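Local coordinates for DSBA-like thioredoxin domain-containing protein (Pseudomonas aeruginosa PAO1, PDB 5HFI), which is a cytosolic disulfide reductase of the thioredoxin superfamily that binds glutathione, at residues Pro25-Ala30 with Val38-Gly43. Sequence-based numbering, arbitrary orientation.
Sequences PLLAAA and VRLHGG
Val38 and Leu27 carry this contact. Leu27 uses one methyl, CD1, and Val38 uses both of its methyls. CD1 of Leu27 lies 3.7 Å from CG1 of Val38, and the two side chains meet at a slant. Leu27 sets CG anti to the backbone N (chi1 178°), which carries its branched end out from the helix to the strand. The same CD1 of Leu27 also reaches Leu40, whose CD1 is 4.1 Å away. There the side chains run at about a right angle. One leucine methyl thus touches two residues that lie on the same face of the strand, Val38 and Leu40.

While CG1 of Val38 faces Leu27, CG2 turns to the last residue of the helical segment, Ala30. Val38 CG2 lies 4.2 Å from Ala30 CB. The carbonyl O of Ala30 is about as near to it. The CA atoms of Ala30 and Val38 are the nearest pair across the two segments, 7.4 Å apart, consistent with the small side chain of Ala30. The side-chain contacts are all apolar, and the surface buried is modest, 147 Å² in all.

Helix 25-30 and strand 38-42 run roughly antiparallel, at 146°, with their axes 10.3 Å apart. Leu27 also touches Tyr11 on the neighbouring strand 8-13, and Ala30 touches Leu9 there and Trp206 and Leu210 of helix 203-215. The side chain of Leu27 is about 12 Å from that of the glutathione-binding Cys17.

The contact packs helix 24-30 on the outer strand. Strand 8-13, helices 18-22 and 24-30, and the parallel strand 37-42 form the beta-alpha-beta crossover of the thioredoxin fold.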
loop_
_atom_site.group_PDB
_atom_site.type_symbol
_atom_site.label_atom_id
_atom_site.label_comp_id
_atom_site.label_asym_id
_atom_site.label_seq_id
_atom_site.Cartn_x
_atom_site.Cartn_y
_atom_site.Cartn_z
ATOM N N PRO A 25 -9.123 -0.861 3.930
ATOM C CA PRO A 25 -9.850 -1.090 5.191
ATOM C C PRO A 25 -9.462 -2.388 5.875
ATOM O O PRO A 25 -9.583 -2.490 7.104
ATOM C CB PRO A 25 -11.328 -1.085 4.762
ATOM C CG PRO A 25 -11.351 -0.456 3.424
ATOM C CD PRO A 25 -10.053 -0.788 2.789
ATOM N N LEU A 26 -8.990 -3.386 5.122
ATOM C CA LEU A 26 -8.551 -4.630 5.746
ATOM C C LEU A 26 -7.239 -4.438 6.500
ATOM O O LEU A 26 -7.053 -4.995 7.587
ATOM C CB LEU A 26 -8.400 -5.725 4.692
ATOM C CG LEU A 26 -9.619 -5.993 3.811
ATOM C CD1 LEU A 26 -9.403 -7.243 2.973
ATOM C CD2 LEU A 26 -10.880 -6.116 4.651
ATOM N N LEU A 27 -6.310 -3.666 5.931
ATOM C CA LEU A 27 -5.083 -3.355 6.657
ATOM C C LEU A 27 -5.380 -2.520 7.897
ATOM O O LEU A 27 -4.795 -2.751 8.962
ATOM C CB LEU A 27 -4.096 -2.629 5.743
ATOM C CG LEU A 27 -2.779 -2.203 6.394
ATOM C CD1 LEU A 27 -2.046 -3.415 6.961
ATOM C CD2 LEU A 27 -1.906 -1.466 5.392
ATOM N N ALA A 28 -6.289 -1.548 7.780
ATOM C CA ALA A 28 -6.640 -0.727 8.934
ATOM C C ALA A 28 -7.283 -1.568 10.029
ATOM O O ALA A 28 -6.964 -1.408 11.213
ATOM C CB ALA A 28 -7.571 0.409 8.509
ATOM N N ALA A 29 -8.187 -2.474 9.652
ATOM C CA ALA A 29 -8.825 -3.337 10.641
ATOM C C ALA A 29 -7.818 -4.287 11.277
ATOM O O ALA A 29 -7.905 -4.580 12.475
ATOM C CB ALA A 29 -9.967 -4.119 9.994
ATOM N N ALA A 30 -6.854 -4.777 10.491
ATOM C CA ALA A 30 -5.849 -5.685 11.035
ATOM C C ALA A 30 -4.981 -4.991 12.076
ATOM O O ALA A 30 -4.595 -5.602 13.079
ATOM C CB ALA A 30 -4.981 -6.245 9.911
ATOM N N VAL A 38 1.707 -6.757 12.424
ATOM C CA VAL A 38 1.470 -6.565 10.996
ATOM C C VAL A 38 2.751 -6.035 10.360
ATOM O O VAL A 38 3.260 -4.984 10.769
ATOM C CB VAL A 38 0.295 -5.609 10.733
ATOM C CG1 VAL A 38 0.163 -5.334 9.242
ATOM C CG2 VAL A 38 -0.997 -6.188 11.283
ATOM N N ARG A 39 3.265 -6.756 9.363
ATOM C CA ARG A 39 4.468 -6.377 8.629
ATOM C C ARG A 39 4.102 -6.031 7.194
ATOM O O ARG A 39 3.365 -6.777 6.539
ATOM C CB ARG A 39 5.497 -7.508 8.619
ATOM C CG ARG A 39 5.742 -8.159 9.955
ATOM C CD ARG A 39 6.821 -7.460 10.752
ATOM N NE ARG A 39 7.187 -8.250 11.923
ATOM C CZ ARG A 39 8.246 -9.049 11.979
ATOM N NH1 ARG A 39 9.049 -9.163 10.930
ATOM N NH2 ARG A 39 8.503 -9.735 13.084
ATOM N N LEU A 40 4.638 -4.919 6.699
ATOM C CA LEU A 40 4.398 -4.479 5.331
ATOM C C LEU A 40 5.549 -4.904 4.427
ATOM O O LEU A 40 6.721 -4.773 4.792
ATOM C CB LEU A 40 4.219 -2.960 5.264
ATOM C CG LEU A 40 2.807 -2.378 5.420
ATOM C CD1 LEU A 40 2.047 -2.985 6.585
ATOM C CD2 LEU A 40 2.867 -0.866 5.565
ATOM N N HIS A 41 5.205 -5.410 3.243
ATOM C CA HIS A 41 6.190 -5.834 2.246
ATOM C C HIS A 41 5.819 -5.223 0.901
ATOM O O HIS A 41 4.898 -5.702 0.233
ATOM C CB HIS A 41 6.255 -7.352 2.135
ATOM C CG HIS A 41 6.439 -8.054 3.440
ATOM N ND1 HIS A 41 7.680 -8.393 3.935
ATOM C CD2 HIS A 41 5.537 -8.507 4.344
ATOM C CE1 HIS A 41 7.535 -9.014 5.092
ATOM N NE2 HIS A 41 6.245 -9.093 5.363
ATOM N N GLY A 42 6.544 -4.180 0.500
ATOM C CA GLY A 42 6.321 -3.582 -0.805
ATOM C C GLY A 42 6.976 -4.411 -1.895
ATOM O O GLY A 42 8.168 -4.727 -1.820
ATOM N N GLY A 43 6.194 -4.762 -2.916
ATOM C CA GLY A 43 6.665 -5.648 -3.963
ATOM C C GLY A 43 7.255 -4.985 -5.185
ATOM O O GLY A 43 7.865 -5.669 -6.013
#